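Local coordinates for protein amide synthase (Vibrio cholerae, PDB 1L5A) that acts as a nonribosomal peptide synthetase condensation enzyme, an amide synthase that probably forms an amide bond in the biosynthesis of vibriobactin, at residues 37-42 against 71-76; 185-190 against 253-258; 309-312 against 318-321. All coordinates share one frame; numbering follows the deposited sequence.

Overall arrangement
Followed from the N terminus, the three contacts come in series; none nests within another and none crosses. Interaction 1 closes a loop of 28 residues and sets helix 35-47 against the edge strand 72-75 of the five-stranded sheet. Interaction 2 spans 62 residues and brings the end of helix 175-189 onto strand 255-260. Interaction 3 is local, bridging the five residues between 309-312 and 318-321 across helix 313-319. Interactions 2 and 3 are neighbours, with centres about 12 Å apart, and meet where Leu188 packs on Gln320. Interaction 1 lies on the opposite side of the chain's centre, its centre about 47 Å from that of interaction 2, consistent with the two-lobed build of condensation domains.

Interaction 1. Residues 37-42 against 71-76; sequences LLLRAL and IDYQDL
Leu39 and Leu42, one turn apart on helix 35-47, meet Ile71 and Tyr73, whose side chains leave the second segment on the same side two residues apart. The aromatic part of the contact is a CH-pi interaction. Leu39 CD1 lies over one face of the Tyr73 ring, 3.8 Å from its centroid and 17° off the ring normal, while the other methyl, Leu39 CD2, reaches Tyr73 CD1 at 3.6 Å. Both methyls lie over the same face, toward the CG end of the ring. On the opposite face Asp75 N sits above the ring.

The remainder is aliphatic. Ile71 CD1 rests against Leu42 CG at 3.5 Å, and Ile71 CG2 touches Leu42 CD2 at 3.7 Å. With Ile71 CG1 anti to its carbonyl carbon (chi1 -68°), the longer branch runs to the helix, and CD1 comes within 3.9 Å of Leu39 O. No hydrogen bond crosses between the segments.

Strand 72-75 is outermost in its mixed sheet and runs parallel to strand 107-114, whose Val110 touches both leucines; Leu42 also packs on Phe137 and Leu141 of helix 131-150. Helix 35-47 covers a sheet face here, consistent with the chloramphenicol acetyltransferase-like fold of condensation domains.

Interaction 2. Residues 185-190 against 253-258; sequences QGYLRE and APWLWL
The last turn of helix 175-189 lies over the antiparallel strand pair 255-260 and 277-282, and there Tyr187 and Leu188 both close on the indole of Trp255. The two aromatic groups form an offset edge-to-face pair: the six-membered ring of Trp255 turns its edge toward the face of Tyr187, with centroids 5.8 Å apart and planes at 71°. Tyr187 CE2 touches Trp255 CZ3 at 3.7 Å and lies near the indole plane. The neighbouring corner of the indole is taken by the leucine, Leu188 CD2 standing 3.8 Å from Trp255 CH2.

Strand 255-260 does more than pair with 277-282. Leu256 and Leu258 bond through their backbones to Leu281 and Leu279 of that strand, whereas Trp257 bonds to Pro332 and Ile334, which links strand 255-260 along its other edge to strand 333-337.

Trp255 CG is anti to its carbonyl carbon (chi1 -58°), which carries the benzo end out to the helix. The indole nitrogen, Trp255 NE1, is held by Pro192 O in the chain just beyond the helix. At the far end of the tyrosine, Tyr187 OH takes the hydrogen bond of Leu282 N, tying the helix directly to strand 277-282.

Interaction 3. Residues 309-312 against 318-321; sequences GRYR and QDQG
A single hydrogen bond carries this contact: Tyr311 OH gives its proton to Asp319 OD2 over 2.7 Å. The acceptor uses its syn lone pair, the one on the side of the other carboxylate oxygen, and it lies at the edge of the phenol, in the ring plane, so the bond leaves the hydroxyl without tilting off the ring. Ring and carboxylate planes are turned 42° from each other. Tyr311 CG stands anti to the backbone N (chi1 -160°), which carries the ring off the loop backbone to meet the aspartate arriving from the opposite direction.

The tight side is that of the tyrosine. Its ring is buried against helices 161-172 and 175-189, where it touches Tyr171 and Lys181 and meets the ring of Tyr177 with planes at about 50°; Lys181 also touches Asp319.

The looser side is the partly exposed end of helix 313-319, of which Asp319 is the last residue. The helix ends in a Schellman motif: Gly321 N bonds to Gln318 O at 3.0 Å and Leu322 N to Glu317 O, with Gly321 at positive phi. Gln318 and Gly321 are exposed, and Gln318 packs on Gln231 of the second subunit.

Because Gln315 NE2 binds Asp319 OD1, each carboxylate oxygen has a donor, which fixes the group's rotation and would favour its ionised form, while the buried phenol gains an acceptor for its proton.

Interaction 1. Residues 37-42 against 71-76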
loop_
_atom_site.group_PDB
_atom_site.type_symbol
_atom_site.label_atom_id
_atom_site.label_comp_id
_atom_site.label_asym_id
_atom_site.label_seq_id
_atom_site.Cartn_x
_atom_site.Cartn_y
_atom_site.Cartn_z
ATOM N N LEU A 37 -19.670 24.823 -29.297
ATOM C CA LEU A 37 -18.916 23.714 -28.723
ATOM C C LEU A 37 -18.304 24.038 -27.339
ATOM O O LEU A 37 -18.215 23.159 -26.463
ATOM C CB LEU A 37 -17.838 23.233 -29.711
ATOM C CG LEU A 37 -18.341 22.612 -31.044
ATOM C CD1 LEU A 37 -17.179 21.938 -31.756
ATOM C CD2 LEU A 37 -19.425 21.571 -30.805
ATOM N N LEU A 38 -17.911 25.293 -27.121
ATOM C CA LEU A 38 -17.338 25.684 -25.827
ATOM C C LEU A 38 -18.429 25.547 -24.777
ATOM O O LEU A 38 -18.197 25.004 -23.697
ATOM C CB LEU A 38 -16.824 27.129 -25.870
ATOM C CG LEU A 38 -16.089 27.801 -24.692
ATOM C CD1 LEU A 38 -17.061 28.085 -23.595
ATOM C CD2 LEU A 38 -14.949 26.932 -24.183
ATOM N N LEU A 39 -19.624 26.020 -25.106
ATOM C CA LEU A 39 -20.744 25.937 -24.183
ATOM C C LEU A 39 -21.064 24.489 -23.821
ATOM O O LEU A 39 -21.331 24.180 -22.656
ATOM C CB LEU A 39 -21.990 26.606 -24.775
ATOM C CG LEU A 39 -22.033 28.130 -24.940
ATOM C CD1 LEU A 39 -23.428 28.521 -25.369
ATOM C CD2 LEU A 39 -21.698 28.832 -23.638
ATOM N N ARG A 40 -21.054 23.607 -24.816
ATOM C CA ARG A 40 -21.325 22.192 -24.590
ATOM C C ARG A 40 -20.203 21.660 -23.696
ATOM O O ARG A 40 -20.446 20.963 -22.706
ATOM C CB ARG A 40 -21.315 21.448 -25.924
ATOM C CG ARG A 40 -21.417 19.943 -25.811
ATOM C CD ARG A 40 -22.786 19.512 -25.337
ATOM N NE ARG A 40 -22.944 18.057 -25.363
ATOM C CZ ARG A 40 -23.916 17.411 -24.732
ATOM N NH1 ARG A 40 -24.815 18.089 -24.023
ATOM N NH2 ARG A 40 -23.990 16.095 -24.804
ATOM N N ALA A 41 -18.967 21.983 -24.075
ATOM C CA ALA A 41 -17.805 21.568 -23.298
ATOM C C ALA A 41 -17.952 21.984 -21.836
ATOM O O ALA A 41 -17.721 21.161 -20.944
ATOM C CB ALA A 41 -16.538 22.170 -23.878
ATOM N N LEU A 42 -18.345 23.243 -21.580
ATOM C CA LEU A 42 -18.490 23.697 -20.200
ATOM C C LEU A 42 -19.610 22.937 -19.503
ATOM O O LEU A 42 -19.460 22.535 -18.356
ATOM C CB LEU A 42 -18.735 25.212 -20.138
ATOM C CG LEU A 42 -19.047 25.854 -18.774
ATOM C CD1 LEU A 42 -17.881 25.719 -17.831
ATOM C CD2 LEU A 42 -19.359 27.305 -18.967
ATOM N N ILE A 71 -25.607 27.065 -16.830
ATOM C CA ILE A 71 -24.548 27.794 -17.490
ATOM C C ILE A 71 -25.220 29.016 -18.101
ATOM O O ILE A 71 -25.970 28.897 -19.061
ATOM C CB ILE A 71 -23.913 26.997 -18.609
ATOM C CG1 ILE A 71 -23.155 25.808 -18.025
ATOM C CG2 ILE A 71 -22.995 27.903 -19.412
ATOM C CD1 ILE A 71 -22.413 25.015 -19.048
ATOM N N ASP A 72 -24.964 30.185 -17.531
ATOM C CA ASP A 72 -25.556 31.415 -18.017
ATOM C C ASP A 72 -24.724 31.963 -19.175
ATOM O O ASP A 72 -23.592 32.427 -18.985
ATOM C CB ASP A 72 -25.669 32.419 -16.851
ATOM C CG ASP A 72 -26.126 33.817 -17.296
ATOM O OD1 ASP A 72 -27.123 33.921 -18.050
ATOM O OD2 ASP A 72 -25.492 34.824 -16.874
ATOM N N TYR A 73 -25.281 31.880 -20.381
ATOM C CA TYR A 73 -24.609 32.371 -21.589
ATOM C C TYR A 73 -25.230 33.649 -22.166
ATOM O O TYR A 73 -26.447 33.830 -22.147
ATOM C CB TYR A 73 -24.648 31.316 -22.689
ATOM C CG TYR A 73 -24.198 31.847 -24.029
ATOM C CD1 TYR A 73 -22.876 32.186 -24.251
ATOM C CD2 TYR A 73 -25.095 32.011 -25.073
ATOM C CE1 TYR A 73 -22.451 32.667 -25.486
ATOM C CE2 TYR A 73 -24.680 32.505 -26.319
ATOM C CZ TYR A 73 -23.359 32.821 -26.517
ATOM O OH TYR A 73 -22.928 33.251 -27.751
ATOM N N GLN A 74 -24.390 34.530 -22.692
ATOM C CA GLN A 74 -24.891 35.748 -23.300
ATOM C C GLN A 74 -24.028 36.150 -24.482
ATOM O O GLN A 74 -22.800 36.223 -24.376
ATOM C CB GLN A 74 -24.960 36.892 -22.281
ATOM C CG GLN A 74 -26.099 36.772 -21.272
ATOM C CD GLN A 74 -26.066 37.859 -20.196
ATOM O OE1 GLN A 74 -26.043 39.063 -20.496
ATOM N NE2 GLN A 74 -26.068 37.437 -18.933
ATOM N N ASP A 75 -24.682 36.358 -25.621
ATOM C CA ASP A 75 -24.003 36.810 -26.834
ATOM C C ASP A 75 -24.084 38.334 -26.710
ATOM O O ASP A 75 -25.177 38.913 -26.757
ATOM C CB ASP A 75 -24.763 36.364 -28.086
ATOM C CG ASP A 75 -23.984 36.613 -29.350
ATOM O OD1 ASP A 75 -23.283 37.637 -29.407
ATOM O OD2 ASP A 75 -24.068 35.789 -30.291
ATOM N N LEU A 76 -22.940 38.984 -26.535
ATOM C CA LEU A 76 -22.932 40.423 -26.375
ATOM C C LEU A 76 -22.304 41.106 -27.552
ATOM O O LEU A 76 -22.215 42.334 -27.564
ATOM C CB LEU A 76 -22.160 40.807 -25.122
ATOM C CG LEU A 76 -22.739 40.348 -23.795
ATOM C CD1 LEU A 76 -21.838 40.823 -22.662
ATOM C CD2 LEU A 76 -24.117 40.924 -23.626
#

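Interaction 2. Residues 185-190 against 253-258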
loop_
_atom_site.group_PDB
_atom_site.type_symbol
_atom_site.label_atom_id
_atom_site.label_comp_id
_atom_site.label_asym_id
_atom_site.label_seq_id
_atom_site.Cartn_x
_atom_site.Cartn_y
_atom_site.Cartn_z
ATOM N N GLN A 185 2.498 14.017 15.969
ATOM C CA GLN A 185 2.673 14.152 17.411
ATOM C C GLN A 185 4.168 14.249 17.785
ATOM O O GLN A 185 4.584 15.096 18.576
ATOM C CB GLN A 185 2.058 12.950 18.094
ATOM C CG GLN A 185 1.826 13.102 19.568
ATOM C CD GLN A 185 1.196 11.847 20.145
ATOM O OE1 GLN A 185 1.867 10.819 20.307
ATOM N NE2 GLN A 185 -0.109 11.911 20.429
ATOM N N GLY A 186 4.979 13.383 17.196
ATOM C CA GLY A 186 6.386 13.408 17.513
ATOM C C GLY A 186 7.104 14.574 16.892
ATOM O O GLY A 186 8.019 15.127 17.494
ATOM N N TYR A 187 6.687 14.941 15.684
ATOM C CA TYR A 187 7.286 16.043 14.937
ATOM C C TYR A 187 7.204 17.346 15.717
ATOM O O TYR A 187 8.186 18.089 15.813
ATOM C CB TYR A 187 6.557 16.221 13.609
ATOM C CG TYR A 187 7.275 17.111 12.616
ATOM C CD1 TYR A 187 8.601 16.866 12.278
ATOM C CD2 TYR A 187 6.606 18.145 11.956
ATOM C CE1 TYR A 187 9.251 17.610 11.303
ATOM C CE2 TYR A 187 7.255 18.909 10.968
ATOM C CZ TYR A 187 8.577 18.626 10.649
ATOM O OH TYR A 187 9.235 19.338 9.666
ATOM N N LEU A 188 6.023 17.618 16.264
ATOM C CA LEU A 188 5.800 18.835 17.025
ATOM C C LEU A 188 6.418 18.785 18.416
ATOM O O LEU A 188 6.885 19.804 18.909
ATOM C CB LEU A 188 4.295 19.145 17.139
ATOM C CG LEU A 188 3.477 19.198 15.836
ATOM C CD1 LEU A 188 2.046 19.717 16.118
ATOM C CD2 LEU A 188 4.187 20.070 14.816
ATOM N N ARG A 189 6.431 17.614 19.045
ATOM C CA ARG A 189 6.990 17.486 20.396
ATOM C C ARG A 189 8.457 17.876 20.415
ATOM O O ARG A 189 8.895 18.682 21.238
ATOM C CB ARG A 189 6.832 16.053 20.896
ATOM C CG ARG A 189 7.229 15.831 22.352
ATOM C CD ARG A 189 6.456 14.646 22.924
ATOM N NE ARG A 189 5.016 14.911 22.910
ATOM C CZ ARG A 189 4.077 14.014 22.610
ATOM N NH1 ARG A 189 4.416 12.769 22.287
ATOM N NH2 ARG A 189 2.793 14.364 22.637
ATOM N N GLU A 190 9.211 17.302 19.489
ATOM C CA GLU A 190 10.630 17.582 19.377
ATOM C C GLU A 190 10.790 18.816 18.499
ATOM O O GLU A 190 11.540 18.789 17.511
ATOM C CB GLU A 190 11.360 16.377 18.751
ATOM N N ALA A 253 11.439 32.778 13.053
ATOM C CA ALA A 253 10.296 32.009 12.582
ATOM C C ALA A 253 10.811 30.605 12.271
ATOM O O ALA A 253 11.420 30.360 11.234
ATOM C CB ALA A 253 9.699 32.654 11.336
ATOM N N PRO A 254 10.600 29.664 13.191
ATOM C CA PRO A 254 11.080 28.306 12.933
ATOM C C PRO A 254 10.244 27.523 11.923
ATOM O O PRO A 254 10.701 26.520 11.386
ATOM C CB PRO A 254 11.063 27.668 14.323
ATOM C CG PRO A 254 9.931 28.355 14.983
ATOM C CD PRO A 254 10.082 29.794 14.563
ATOM N N TRP A 255 9.029 27.982 11.650
ATOM C CA TRP A 255 8.180 27.260 10.722
ATOM C C TRP A 255 7.870 27.926 9.386
ATOM O O TRP A 255 7.803 29.154 9.289
ATOM C CB TRP A 255 6.877 26.927 11.412
ATOM C CG TRP A 255 7.042 26.125 12.661
ATOM C CD1 TRP A 255 7.041 26.588 13.948
ATOM C CD2 TRP A 255 7.113 24.697 12.748
ATOM N NE1 TRP A 255 7.087 25.531 14.830
ATOM C CE2 TRP A 255 7.132 24.361 14.118
ATOM C CE3 TRP A 255 7.156 23.668 11.795
ATOM C CZ2 TRP A 255 7.188 23.037 14.560
ATOM C CZ3 TRP A 255 7.213 22.356 12.233
ATOM C CH2 TRP A 255 7.225 22.052 13.606
ATOM N N LEU A 256 7.698 27.092 8.356
ATOM C CA LEU A 256 7.319 27.537 7.010
ATOM C C LEU A 256 6.106 26.680 6.689
ATOM O O LEU A 256 6.212 25.466 6.703
ATOM C CB LEU A 256 8.395 27.221 5.983
ATOM C CG LEU A 256 8.588 28.211 4.825
ATOM C CD1 LEU A 256 9.158 27.452 3.629
ATOM C CD2 LEU A 256 7.286 28.906 4.447
ATOM N N TRP A 257 4.956 27.288 6.407
ATOM C CA TRP A 257 3.769 26.508 6.105
ATOM C C TRP A 257 3.640 26.249 4.623
ATOM O O TRP A 257 3.942 27.122 3.803
ATOM C CB TRP A 257 2.515 27.194 6.626
ATOM C CG TRP A 257 2.408 27.212 8.126
ATOM C CD1 TRP A 257 3.042 28.064 8.987
ATOM C CD2 TRP A 257 1.624 26.329 8.940
ATOM N NE1 TRP A 257 2.699 27.766 10.286
ATOM C CE2 TRP A 257 1.832 26.708 10.288
ATOM C CE3 TRP A 257 0.766 25.254 8.661
ATOM C CZ2 TRP A 257 1.211 26.053 11.358
ATOM C CZ3 TRP A 257 0.141 24.599 9.730
ATOM C CH2 TRP A 257 0.369 25.003 11.061
ATOM N N LEU A 258 3.189 25.033 4.304
ATOM C CA LEU A 258 3.014 24.542 2.937
ATOM C C LEU A 258 1.637 23.982 2.686
ATOM O O LEU A 258 0.934 23.567 3.614
ATOM C CB LEU A 258 3.929 23.359 2.653
ATOM C CG LEU A 258 5.422 23.456 2.770
ATOM C CD1 LEU A 258 5.995 22.071 2.624
ATOM C CD2 LEU A 258 5.941 24.384 1.692
#

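Interaction 3. Residues 309-312 against 318-321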
loop_
_atom_site.group_PDB
_atom_site.type_symbol
_atom_site.label_atom_id
_atom_site.label_comp_id
_atom_site.label_asym_id
_atom_site.label_seq_id
_atom_site.Cartn_x
_atom_site.Cartn_y
_atom_site.Cartn_z
ATOM N N GLY A 309 0.796 13.547 5.124
ATOM C CA GLY A 309 -0.059 14.658 4.747
ATOM C C GLY A 309 -1.578 14.552 4.688
ATOM O O GLY A 309 -2.261 15.574 4.653
ATOM N N ARG A 310 -2.117 13.343 4.682
ATOM C CA ARG A 310 -3.554 13.160 4.592
ATOM C C ARG A 310 -4.205 13.363 5.948
ATOM O O ARG A 310 -5.447 13.423 6.055
ATOM C CB ARG A 310 -3.858 11.755 4.047
ATOM C CG ARG A 310 -5.312 11.474 3.781
ATOM C CD ARG A 310 -5.499 10.282 2.867
ATOM N NE ARG A 310 -6.876 10.207 2.377
ATOM C CZ ARG A 310 -7.240 9.573 1.265
ATOM N NH1 ARG A 310 -6.333 8.954 0.517
ATOM N NH2 ARG A 310 -8.509 9.559 0.896
ATOM N N TYR A 311 -3.374 13.464 6.990
ATOM C CA TYR A 311 -3.893 13.686 8.351
ATOM C C TYR A 311 -4.213 15.188 8.411
ATOM O O TYR A 311 -3.355 16.043 8.201
ATOM C CB TYR A 311 -2.833 13.290 9.403
ATOM C CG TYR A 311 -3.381 13.012 10.797
ATOM C CD1 TYR A 311 -4.089 11.842 11.078
ATOM C CD2 TYR A 311 -3.205 13.936 11.829
ATOM C CE1 TYR A 311 -4.609 11.599 12.351
ATOM C CE2 TYR A 311 -3.716 13.712 13.096
ATOM C CZ TYR A 311 -4.418 12.547 13.359
ATOM O OH TYR A 311 -4.939 12.358 14.624
ATOM N N ARG A 312 -5.473 15.503 8.648
ATOM C CA ARG A 312 -5.919 16.891 8.697
ATOM C C ARG A 312 -5.286 17.759 9.791
ATOM O O ARG A 312 -5.224 17.380 10.969
ATOM C CB ARG A 312 -7.443 16.914 8.828
ATOM C CG ARG A 312 -8.178 16.542 7.542
ATOM C CD ARG A 312 -8.565 17.811 6.844
ATOM N NE ARG A 312 -7.912 18.009 5.561
ATOM C CZ ARG A 312 -7.540 19.200 5.107
ATOM N NH1 ARG A 312 -7.749 20.285 5.837
ATOM N NH2 ARG A 312 -6.964 19.305 3.924
ATOM N N GLN A 318 -6.600 19.688 17.196
ATOM C CA GLN A 318 -7.283 19.023 18.309
ATOM C C GLN A 318 -6.307 18.170 19.118
ATOM O O GLN A 318 -6.329 18.182 20.349
ATOM C CB GLN A 318 -8.413 18.115 17.816
ATOM C CG GLN A 318 -9.696 18.811 17.400
ATOM C CD GLN A 318 -10.811 17.808 17.110
ATOM O OE1 GLN A 318 -11.196 17.036 17.999
ATOM N NE2 GLN A 318 -11.327 17.806 15.865
ATOM N N ASP A 319 -5.458 17.427 18.416
ATOM C CA ASP A 319 -4.496 16.558 19.069
ATOM C C ASP A 319 -3.560 17.356 19.968
ATOM O O ASP A 319 -3.152 16.887 21.027
ATOM C CB ASP A 319 -3.674 15.783 18.032
ATOM C CG ASP A 319 -4.480 14.704 17.314
ATOM O OD1 ASP A 319 -5.674 14.481 17.638
ATOM O OD2 ASP A 319 -3.909 14.068 16.408
ATOM N N GLN A 320 -3.230 18.569 19.548
ATOM C CA GLN A 320 -2.328 19.416 20.310
ATOM C C GLN A 320 -3.026 20.223 21.385
ATOM O O GLN A 320 -2.431 21.129 21.942
ATOM C CB GLN A 320 -1.591 20.373 19.385
ATOM C CG GLN A 320 -0.724 19.698 18.382
ATOM C CD GLN A 320 0.540 19.172 18.997
ATOM O OE1 GLN A 320 1.399 19.946 19.426
ATOM N NE2 GLN A 320 0.668 17.852 19.045
ATOM N N GLY A 321 -4.287 19.928 21.666
ATOM C CA GLY A 321 -4.955 20.669 22.719
ATOM C C GLY A 321 -5.648 21.997 22.440
ATOM O O GLY A 321 -6.326 22.504 23.331
#